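Local coordinates for protein putative ADP-Ribosyltransferase Scabin (Streptomyces scabiei 87.22, PDB 5EWY) that is a toxin acting on DNA as an ADP-ribosyltransferase, probably transferring ADP-ribose from NAD+ to the nucleic acid, at residues 48-53 with 169-174; 98-103 with 109-114; 144-149 with 154-159; 175-180 with 184-189. One frame throughout, in Å; residues are numbered along the deposited sequence. Where two conformers were deposited one is given.

How the interactions relate
The chain first enters interaction 1, where loop 48-53 meets residues 169-174, closing a loop of more than one hundred residues. Interactions 2 and 3 both nest within it. Interaction 2 closes the small loop around helix 103-108, and further on interaction 3 ties helix 145-149 to 154-159, which leads into strand 160-164 and brings Q158 to the inhibitor. These two touch: I103 packs on V145, T148 and I149. Interaction 4 follows in series. Its residues 175-180 continue strand 172-179 directly from the end of interaction 1 and pair with 184-189 as a hairpin at the edge of the four-stranded sheet.

Interaction 1: residues 48-53 with 169-174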
# COMPACT_ATOMS: atom_id res chain seq x y z
N PRO A 48 -6.72 -0.14 13.99
CA PRO A 48 -5.53 -0.48 13.19
C PRO A 48 -5.81 -0.54 11.70
O PRO A 48 -4.86 -0.47 10.92
CB PRO A 48 -5.11 -1.85 13.73
CG PRO A 48 -6.38 -2.46 14.20
CD PRO A 48 -7.25 -1.32 14.69
N VAL A 49 -7.09 -0.64 11.30
CA VAL A 49 -7.46 -0.59 9.89
C VAL A 49 -8.34 0.62 9.63
O VAL A 49 -9.24 0.60 8.79
CB VAL A 49 -8.12 -1.90 9.42
CG1 VAL A 49 -7.12 -3.04 9.51
CG2 VAL A 49 -9.38 -2.21 10.21
N HIS A 50 -8.05 1.72 10.34
CA HIS A 50 -8.71 2.99 10.06
C HIS A 50 -8.72 3.30 8.57
O HIS A 50 -9.68 3.90 8.07
CB HIS A 50 -7.99 4.11 10.80
CG HIS A 50 -8.56 5.46 10.53
ND1 HIS A 50 -9.82 5.83 10.94
CD2 HIS A 50 -8.05 6.53 9.87
CE1 HIS A 50 -10.06 7.07 10.55
NE2 HIS A 50 -9.00 7.52 9.91
N ALA A 51 -7.66 2.93 7.86
CA ALA A 51 -7.53 3.32 6.46
C ALA A 51 -8.34 2.45 5.52
O ALA A 51 -8.42 2.79 4.34
CB ALA A 51 -6.07 3.21 6.04
N ALA A 52 -8.96 1.39 6.00
CA ALA A 52 -9.51 0.37 5.12
C ALA A 52 -10.63 0.92 4.23
O ALA A 52 -11.54 1.60 4.70
CB ALA A 52 -10.03 -0.79 5.96
N ALA A 53 -10.55 0.59 2.93
CA ALA A 53 -11.65 0.85 2.02
C ALA A 53 -12.77 -0.18 2.15
O ALA A 53 -13.92 0.13 1.82
CB ALA A 53 -11.15 0.88 0.58
N THR A 169 -9.70 6.30 -0.65
CA THR A 169 -9.14 7.28 -1.58
C THR A 169 -8.58 8.51 -0.86
O THR A 169 -7.61 9.11 -1.35
CB THR A 169 -10.18 7.69 -2.63
OG1 THR A 169 -9.58 8.63 -3.54
CG2 THR A 169 -11.42 8.32 -1.97
N GLU A 170 -9.13 8.87 0.31
CA GLU A 170 -8.63 10.05 1.02
C GLU A 170 -7.16 9.90 1.40
O GLU A 170 -6.52 10.90 1.76
CB GLU A 170 -9.48 10.36 2.26
CG GLU A 170 -9.37 9.34 3.38
CD GLU A 170 -10.35 9.57 4.50
OE1 GLU A 170 -10.14 10.51 5.30
OE2 GLU A 170 -11.35 8.81 4.56
N PHE A 171 -6.63 8.69 1.38
CA PHE A 171 -5.23 8.44 1.73
C PHE A 171 -4.34 8.23 0.53
O PHE A 171 -3.15 7.92 0.69
CB PHE A 171 -5.12 7.25 2.69
CG PHE A 171 -5.94 7.39 3.92
CD1 PHE A 171 -5.64 8.35 4.88
CD2 PHE A 171 -7.06 6.60 4.11
CE1 PHE A 171 -6.42 8.50 6.00
CE2 PHE A 171 -7.84 6.75 5.24
CZ PHE A 171 -7.51 7.69 6.18
N VAL A 172 -4.87 8.38 -0.68
CA VAL A 172 -4.09 8.29 -1.90
C VAL A 172 -3.75 9.72 -2.32
O VAL A 172 -4.63 10.51 -2.66
CB VAL A 172 -4.84 7.54 -3.00
CG1 VAL A 172 -4.01 7.54 -4.28
CG2 VAL A 172 -5.13 6.11 -2.54
N ILE A 173 -2.45 10.06 -2.29
CA ILE A 173 -2.02 11.41 -2.62
C ILE A 173 -2.24 11.70 -4.10
O ILE A 173 -2.73 12.76 -4.48
CB ILE A 173 -0.54 11.61 -2.29
CG1 ILE A 173 -0.21 11.32 -0.83
CG2 ILE A 173 -0.15 13.03 -2.64
CD1 ILE A 173 1.27 11.11 -0.61
N GLY A 174 -1.82 10.77 -4.95
CA GLY A 174 -1.73 11.02 -6.38
C GLY A 174 -0.97 9.90 -7.04
O GLY A 174 -0.76 8.84 -6.45
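H50 O and A52 O both accept from NH1 of R168, beside the place where H50 and A51 meet F171; A51 adds a backbone hydrogen bond to the same arginine, whose NE forms a salt bridge with E170 OE2. Across the two segments themselves the contact is apolar. CD2 and CE2 of the F171 ring lie against A51, F171 CE2 being 3.7 Å from A51 CA and F171 CD2 4.0 Å from A51 CB. F171 CZ goes on to H50, 3.9 Å from its CD2. The imidazole gets there because H50 carries CG anti to its own backbone N (chi1 178°), which directs the ring toward the end of the phenylalanine. The two rings meet obliquely, their planes 66° apart, with 5.9 Å between the centroids.

Residues 49-52 form a type I beta turn, closed by A52 N to V49 O at 2.9 Å, whereas F171 ends the 3-10 turn 169-171 that leads into strand 172-179. The contact therefore joins the N-terminal loop to the start of a central strand of the four-stranded antiparallel sheet. F171 is buried, and the neighbouring E170 folds back to set its CG over the centre of one face of the ring, 3.5 Å above the plane. W199 meets the F171 ring edge-to-face, and H50 in turn stacks on F45.

Interaction 2: residues 98-103 with 109-114; sequences DGQYDI and VNQPSP
Q100 and P112 join the segments on the two sides of helix 103-108 through a partly buried set of backbone and side-chain contacts, just before strand 115-119 of the ADP-ribosyltransferase fold. D102 is the N-cap of this helix, its OD2 accepting from S105 N. Between the two segments Q100 N donates to P112 O at 2.8 Å. G99 lets the chains come close, its CA only 3.2 Å from P112 O.

The side chain of Q100 is used at both ends of its amide. Its chain bends at chi2 (56°), which turns the amide back toward its own backbone and allows OE1 to accept from D102 N at 2.9 Å. NE2 meanwhile donates to Q111 OE1 at 3.0 Å. That bond is nearly straight (173°) and leaves in the plane of the Q100 amide, but it reaches the Q111 oxygen from above the carbonyl plane, 54° out of it. Two bonds, one at each end, fix the orientation of the Q100 amide, and it links the start of the helix to the segment that follows it.

P114 meets the 98-103 segment further along: its CD lies 3.2 Å from Q100 O, and its ring turns to Y101, whose hydroxyl is fixed by V96 O and D58 N. This is a CH-pi contact, P114 CG standing 3.5 Å from the centroid of the Y101 ring, over its face.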
# COMPACT_ATOMS: atom_id res chain seq x y z
N ASP A 98 -12.94 -14.57 1.82
CA ASP A 98 -12.33 -15.88 1.65
C ASP A 98 -10.90 -15.81 1.15
O ASP A 98 -10.30 -16.85 0.85
CB ASP A 98 -13.19 -16.74 0.71
CG ASP A 98 -14.63 -16.83 1.16
OD1 ASP A 98 -14.86 -17.38 2.26
OD2 ASP A 98 -15.52 -16.34 0.43
N GLY A 99 -10.31 -14.62 1.09
CA GLY A 99 -8.95 -14.50 0.62
C GLY A 99 -7.94 -15.05 1.61
O GLY A 99 -8.26 -15.48 2.72
N GLN A 100 -6.68 -15.02 1.18
CA GLN A 100 -5.56 -15.56 1.94
C GLN A 100 -5.15 -14.55 3.01
O GLN A 100 -4.48 -13.56 2.70
CB GLN A 100 -4.40 -15.82 0.98
CG GLN A 100 -3.13 -16.34 1.62
CD GLN A 100 -3.37 -17.60 2.42
OE1 GLN A 100 -3.56 -17.57 3.63
NE2 GLN A 100 -3.42 -18.72 1.72
N TYR A 101 -5.51 -14.82 4.26
CA TYR A 101 -5.12 -13.96 5.37
C TYR A 101 -3.71 -14.22 5.87
O TYR A 101 -3.18 -13.41 6.63
CB TYR A 101 -6.10 -14.12 6.54
CG TYR A 101 -7.28 -13.17 6.47
CD1 TYR A 101 -8.34 -13.43 5.62
CD2 TYR A 101 -7.31 -12.01 7.22
CE1 TYR A 101 -9.42 -12.57 5.54
CE2 TYR A 101 -8.38 -11.14 7.15
CZ TYR A 101 -9.43 -11.42 6.31
OH TYR A 101 -10.51 -10.57 6.22
N ASP A 102 -3.07 -15.32 5.46
CA ASP A 102 -1.70 -15.56 5.90
C ASP A 102 -0.74 -14.73 5.06
O ASP A 102 -0.70 -14.86 3.83
CB ASP A 102 -1.30 -17.02 5.85
CG ASP A 102 0.09 -17.23 6.41
OD1 ASP A 102 0.24 -17.15 7.65
OD2 ASP A 102 1.04 -17.43 5.62
N ILE A 103 0.04 -13.89 5.73
CA ILE A 103 0.86 -12.91 5.03
C ILE A 103 1.98 -13.59 4.25
O ILE A 103 2.25 -13.24 3.10
CB ILE A 103 1.40 -11.87 6.02
CG1 ILE A 103 0.26 -10.93 6.42
CG2 ILE A 103 2.56 -11.08 5.40
CD1 ILE A 103 0.47 -10.31 7.72
N VAL A 109 3.09 -16.56 -2.84
CA VAL A 109 2.26 -17.17 -3.87
C VAL A 109 1.10 -16.22 -4.12
O VAL A 109 0.19 -16.13 -3.29
CB VAL A 109 1.73 -18.55 -3.46
CG1 VAL A 109 0.75 -19.09 -4.49
CG2 VAL A 109 2.89 -19.51 -3.27
N ASN A 110 1.13 -15.52 -5.25
CA ASN A 110 0.07 -14.58 -5.57
C ASN A 110 -1.28 -15.28 -5.52
O ASN A 110 -1.48 -16.31 -6.17
CB ASN A 110 0.31 -13.98 -6.96
CG ASN A 110 -0.64 -12.83 -7.28
OD1 ASN A 110 -1.28 -12.27 -6.40
ND2 ASN A 110 -0.72 -12.47 -8.56
N GLN A 111 -2.19 -14.73 -4.71
CA GLN A 111 -3.43 -15.39 -4.35
C GLN A 111 -4.39 -14.30 -3.91
O GLN A 111 -3.93 -13.32 -3.29
CB GLN A 111 -3.18 -16.36 -3.19
CG GLN A 111 -4.43 -17.03 -2.64
CD GLN A 111 -4.13 -18.28 -1.81
OE1 GLN A 111 -3.04 -18.43 -1.25
NE2 GLN A 111 -5.10 -19.18 -1.73
N PRO A 112 -5.68 -14.37 -4.21
CA PRO A 112 -6.58 -13.31 -3.75
C PRO A 112 -6.54 -13.21 -2.23
O PRO A 112 -6.56 -14.22 -1.53
CB PRO A 112 -7.96 -13.76 -4.23
CG PRO A 112 -7.68 -14.66 -5.38
CD PRO A 112 -6.38 -15.36 -5.05
N SER A 113 -6.49 -11.98 -1.74
CA SER A 113 -6.25 -11.74 -0.32
C SER A 113 -7.05 -10.55 0.17
O SER A 113 -7.62 -9.80 -0.64
CB SER A 113 -4.76 -11.51 -0.11
OG SER A 113 -4.45 -10.13 -0.24
N PRO A 114 -7.13 -10.35 1.49
CA PRO A 114 -7.75 -9.14 2.04
C PRO A 114 -6.83 -7.94 2.04
O PRO A 114 -7.21 -6.89 2.56
CB PRO A 114 -8.04 -9.57 3.49
CG PRO A 114 -6.93 -10.49 3.80
CD PRO A 114 -6.72 -11.29 2.55

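Interaction 3: residues 144-149 with 154-159. With 5TQ (4-(8-fluoranyl-6-oxidanylidene-1,3,4,5-tetrahydrobenzo[c][1,6]naphthyridin-2-yl)butanoic acid), chain B.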
# COMPACT_ATOMS: atom_id res chain seq x y z
N ASP A 144 3.54 -4.15 8.56
CA ASP A 144 4.90 -4.13 8.05
C ASP A 144 5.33 -5.58 7.81
O ASP A 144 5.52 -6.35 8.75
CB ASP A 144 5.83 -3.41 9.03
CG ASP A 144 7.23 -3.24 8.49
OD1 ASP A 144 7.78 -4.22 7.96
OD2 ASP A 144 7.80 -2.13 8.60
N VAL A 145 5.47 -5.95 6.53
CA VAL A 145 5.65 -7.35 6.19
C VAL A 145 6.94 -7.89 6.78
O VAL A 145 6.96 -8.95 7.41
CB VAL A 145 5.57 -7.56 4.67
CG1 VAL A 145 6.06 -8.97 4.27
CG2 VAL A 145 4.16 -7.38 4.19
N ASN A 146 8.06 -7.19 6.56
CA ASN A 146 9.33 -7.73 7.02
C ASN A 146 9.42 -7.77 8.55
O ASN A 146 10.07 -8.65 9.10
CB ASN A 146 10.50 -6.96 6.42
CG ASN A 146 10.65 -7.20 4.95
OD1 ASN A 146 9.91 -8.00 4.34
ND2 ASN A 146 11.62 -6.53 4.35
N LYS A 147 8.75 -6.84 9.24
CA LYS A 147 8.72 -6.91 10.70
C LYS A 147 7.85 -8.06 11.19
O LYS A 147 8.06 -8.57 12.29
CB LYS A 147 8.21 -5.60 11.30
CG LYS A 147 9.17 -4.44 11.16
CD LYS A 147 8.64 -3.21 11.89
CE LYS A 147 9.49 -1.98 11.62
NZ LYS A 147 10.91 -2.20 11.97
N THR A 148 6.86 -8.46 10.39
CA THR A 148 5.93 -9.52 10.74
C THR A 148 6.44 -10.90 10.37
O THR A 148 6.29 -11.83 11.17
CB THR A 148 4.59 -9.25 10.03
OG1 THR A 148 4.11 -7.97 10.45
CG2 THR A 148 3.55 -10.30 10.33
N ILE A 149 7.06 -11.07 9.20
CA ILE A 149 7.53 -12.39 8.77
C ILE A 149 9.05 -12.48 8.66
O ILE A 149 9.56 -13.55 8.28
CB ILE A 149 6.85 -12.87 7.47
CG1 ILE A 149 7.31 -12.05 6.26
CG2 ILE A 149 5.32 -12.86 7.64
CD1 ILE A 149 6.84 -12.60 4.91
N LYS A 154 12.16 -14.53 0.38
CA LYS A 154 12.56 -14.27 -0.99
C LYS A 154 12.30 -12.83 -1.41
O LYS A 154 13.07 -12.26 -2.19
CB LYS A 154 11.80 -15.23 -1.91
CG LYS A 154 12.17 -15.11 -3.37
CD LYS A 154 11.85 -16.39 -4.14
CE LYS A 154 10.37 -16.75 -4.08
NZ LYS A 154 10.06 -18.05 -4.77
N TRP A 155 11.20 -12.25 -0.94
CA TRP A 155 10.75 -10.95 -1.40
C TRP A 155 10.99 -9.84 -0.39
O TRP A 155 10.34 -8.78 -0.44
CB TRP A 155 9.27 -11.04 -1.79
CG TRP A 155 9.11 -11.95 -2.97
CD1 TRP A 155 8.47 -13.14 -2.99
CD2 TRP A 155 9.64 -11.74 -4.28
NE1 TRP A 155 8.56 -13.71 -4.25
CE2 TRP A 155 9.25 -12.85 -5.06
CE3 TRP A 155 10.37 -10.71 -4.87
CZ2 TRP A 155 9.61 -12.96 -6.40
CZ3 TRP A 155 10.71 -10.82 -6.21
CH2 TRP A 155 10.33 -11.94 -6.96
N ALA A 156 11.95 -10.03 0.52
CA ALA A 156 12.18 -9.02 1.54
C ALA A 156 12.60 -7.70 0.93
O ALA A 156 12.35 -6.65 1.52
CB ALA A 156 13.25 -9.50 2.52
N ASP A 157 13.23 -7.73 -0.26
CA ASP A 157 13.68 -6.46 -0.82
C ASP A 157 12.53 -5.63 -1.38
O ASP A 157 12.77 -4.49 -1.80
CB ASP A 157 14.77 -6.67 -1.89
CG ASP A 157 16.15 -6.91 -1.29
OD1 ASP A 157 16.39 -6.53 -0.12
OD2 ASP A 157 17.00 -7.48 -1.99
N GLN A 158 11.29 -6.12 -1.31
CA GLN A 158 10.16 -5.29 -1.67
C GLN A 158 9.72 -4.35 -0.55
O GLN A 158 8.88 -3.48 -0.79
CB GLN A 158 8.95 -6.16 -2.02
CG GLN A 158 9.11 -7.07 -3.20
CD GLN A 158 7.78 -7.73 -3.53
OE1 GLN A 158 7.14 -8.38 -2.66
NE2 GLN A 158 7.33 -7.54 -4.75
N VAL A 159 10.24 -4.55 0.67
CA VAL A 159 9.95 -3.71 1.83
C VAL A 159 8.47 -3.31 1.86
O VAL A 159 8.10 -2.13 1.87
CB VAL A 159 10.94 -2.54 1.98
CG1 VAL A 159 12.33 -3.06 2.27
CG2 VAL A 159 10.95 -1.62 0.76
N12 5TQ B . 0.85 -7.05 -7.25
C13 5TQ B . 0.51 -6.06 -8.07
C15 5TQ B . 0.35 -8.44 -7.51
C17 5TQ B . -2.16 -8.58 -7.18
C01 5TQ B . 4.50 -3.70 -3.62
C02 5TQ B . 4.93 -4.71 -2.77
C03 5TQ B . 4.49 -6.02 -2.94
C04 5TQ B . 3.60 -6.32 -3.96
C05 5TQ B . 3.17 -5.32 -4.85
C06 5TQ B . 3.61 -4.00 -4.65
C07 5TQ B . 3.19 -2.96 -5.57
C08 5TQ B . 2.24 -5.60 -5.92
C09 5TQ B . 1.87 -4.52 -6.76
N10 5TQ B . 2.32 -3.25 -6.56
C11 5TQ B . 1.71 -6.86 -6.23
C14 5TQ B . 0.94 -4.79 -7.85
C16 5TQ B . -1.01 -8.57 -8.17
C18 5TQ B . -2.61 -7.18 -6.83
O19 5TQ B . 3.59 -1.77 -5.43
F20 5TQ B . 5.78 -4.42 -1.78
O21 5TQ B . -3.84 -6.91 -6.80
O22 5TQ B . -1.75 -6.31 -6.58
O HOH W 1 8.69 -7.07 2.03
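The loop that carries Q158, a residue of the inhibitor pocket, is hydrogen-bonded through A156 to N146 of helix 145-149. With E160, another residue of that pocket, Q158 is spaced as in the Q-x-E motif of the ADP-ribosyltransferase ARTT loop. N146 lies in the first turn of its helix, whose N-cap is D144, with OD1 taking K147 N at 3.1 Å.

The main link is a single bond: N146 ND2 donates to A156 O at 2.9 Å, nearly straight at 169°. It lies in the plane of the amide and in that of the carbonyl, on a lone pair, and it sets which way round the amide sits. A156 O also accepts from V159 N at 3.1 Å, just past the 3-10 segment that ends at Q158, so that two donors grip it. At the other end of the amide, N146 OD1 accepts from a water at 2.8 Å and is also hydrogen-bonded to H153 NE2. V159 CG1 packs beside ND2.

Within the same 3-10 segment, Q158 has its CG beside the backbone N (chi1 -62°) and carries its amide toward the aromatic ring of the inhibitor, OE1 3.6 Å from C03. The closest approach of the segment to the ligand is made by Q158 O, 3.4 Å from the fluorine F20.

Interaction 4: residues 175-180 with 184-189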
# COMPACT_ATOMS: atom_id res chain seq x y z
N VAL A 175 -0.54 10.15 -8.28
CA VAL A 175 0.03 9.10 -9.10
C VAL A 175 0.96 9.72 -10.12
O VAL A 175 0.74 10.84 -10.58
CB VAL A 175 -1.10 8.29 -9.78
CG1 VAL A 175 -1.84 9.15 -10.84
CG2 VAL A 175 -0.58 7.00 -10.45
N CYS A 176 1.95 8.95 -10.55
CA CYS A 176 2.75 9.29 -11.71
C CYS A 176 2.74 8.12 -12.69
O CYS A 176 3.05 6.98 -12.29
CB CYS A 176 4.21 9.61 -11.33
SG CYS A 176 4.42 11.08 -10.30
N PRO A 177 2.43 8.36 -13.96
CA PRO A 177 2.54 7.28 -14.95
C PRO A 177 4.00 6.92 -15.19
O PRO A 177 4.91 7.74 -15.01
CB PRO A 177 1.92 7.88 -16.21
CG PRO A 177 1.33 9.15 -15.83
CD PRO A 177 2.01 9.62 -14.58
N VAL A 178 4.20 5.69 -15.65
CA VAL A 178 5.53 5.11 -15.81
C VAL A 178 5.78 4.88 -17.29
O VAL A 178 4.97 4.23 -17.97
CB VAL A 178 5.69 3.81 -15.01
CG1 VAL A 178 7.05 3.16 -15.30
CG2 VAL A 178 5.54 4.08 -13.52
N ASP A 179 6.92 5.35 -17.77
CA ASP A 179 7.34 5.04 -19.13
C ASP A 179 7.91 3.64 -19.13
O ASP A 179 8.93 3.38 -18.50
CB ASP A 179 8.42 6.01 -19.59
CG ASP A 179 8.89 5.68 -20.99
OD1 ASP A 179 8.06 5.62 -21.91
OD2 ASP A 179 10.09 5.38 -21.15
N LYS A 180 7.29 2.75 -19.90
CA LYS A 180 7.64 1.34 -19.83
C LYS A 180 9.06 1.07 -20.31
O LYS A 180 9.79 0.28 -19.70
CB LYS A 180 6.64 0.51 -20.62
CG LYS A 180 6.78 -0.97 -20.39
CD LYS A 180 5.86 -1.77 -21.29
CE LYS A 180 6.11 -3.26 -21.12
NZ LYS A 180 7.49 -3.64 -21.50
N THR A 184 10.87 4.76 -15.95
CA THR A 184 10.99 6.03 -15.25
C THR A 184 9.62 6.68 -15.15
O THR A 184 8.73 6.41 -15.94
CB THR A 184 11.94 6.97 -16.00
OG1 THR A 184 11.45 7.19 -17.32
CG2 THR A 184 13.36 6.44 -16.01
N GLU A 185 9.45 7.57 -14.19
CA GLU A 185 8.19 8.28 -14.06
C GLU A 185 8.12 9.43 -15.05
O GLU A 185 9.12 10.13 -15.28
CB GLU A 185 8.00 8.82 -12.63
CG GLU A 185 7.78 7.75 -11.61
CD GLU A 185 7.72 8.27 -10.18
OE1 GLU A 185 8.70 8.91 -9.70
OE2 GLU A 185 6.68 8.02 -9.54
N LYS A 186 6.94 9.63 -15.63
CA LYS A 186 6.67 10.74 -16.54
C LYS A 186 6.13 11.87 -15.68
O LYS A 186 4.93 12.03 -15.48
CB LYS A 186 5.69 10.32 -17.63
CG LYS A 186 6.21 9.15 -18.46
CD LYS A 186 5.36 8.89 -19.69
CE LYS A 186 3.97 8.41 -19.34
NZ LYS A 186 3.19 8.04 -20.56
N MET A 187 7.05 12.65 -15.13
CA MET A 187 6.69 13.55 -14.04
C MET A 187 5.82 14.72 -14.48
O MET A 187 5.10 15.27 -13.64
CB MET A 187 7.94 14.00 -13.28
CG MET A 187 8.60 12.83 -12.55
SD MET A 187 9.74 13.34 -11.27
CE MET A 187 8.56 13.96 -10.05
N SER A 188 5.81 15.10 -15.76
CA SER A 188 4.88 16.12 -16.19
C SER A 188 3.46 15.59 -16.34
O SER A 188 2.54 16.37 -16.60
CB SER A 188 5.32 16.73 -17.52
OG SER A 188 6.52 17.45 -17.36
N GLU A 189 3.27 14.28 -16.17
CA GLU A 189 1.96 13.65 -16.25
C GLU A 189 1.49 13.10 -14.91
O GLU A 189 0.46 12.43 -14.85
CB GLU A 189 1.97 12.55 -17.31
CG GLU A 189 2.37 13.04 -18.68
CD GLU A 189 2.45 11.92 -19.70
OE1 GLU A 189 1.65 10.97 -19.60
OE2 GLU A 189 3.33 12.00 -20.57
O HOH W 2 2.73 5.03 -19.32
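P177 and K186, V178 and E185, D179 and T184 face each other across two antiparallel backbones, with K186 N donating to P177 O at 2.8 Å and D179 N donating to T184 O at 2.8 Å. The return bond from T184 N to D179 O is weak at 3.5 Å. V178 and E185 make a non-hydrogen-bonded pair between, each CA-H leaning on a carbonyl of the opposite strand.

On the side of V178 and E185, the acid of E185 reaches back along C176, its OE2 3.4 Å from C176 CB. That oxygen accepts from Y136 OH and N134 ND2 on strand 133-137, which flanks 172-179, while C176 SG is joined to C190 SG in a disulfide. The disulfide lies within the beta hairpin of strands 172-179 and 184-192, which forms one edge of the four-stranded antiparallel sheet, whereas the E185 bonds reach beyond the hairpin.

On the side of D179 and T184 the polar ends both go to T182 OG1 in the connecting turn. P177 is covered from two directions: its CD lies 3.2 Å from E189 O, and its CB touches K186 CE at 3.8 Å. The lysine chain bends at chi3 (-67°), which brings CE beside P177 CB and NZ back toward E189 OE1, a weak salt bridge of 3.4 Å. A water hydrogen-bonded to V178 O at 2.7 Å also takes a weak bond from K186 NZ, giving a weak water bridge between the ammonium and that carbonyl.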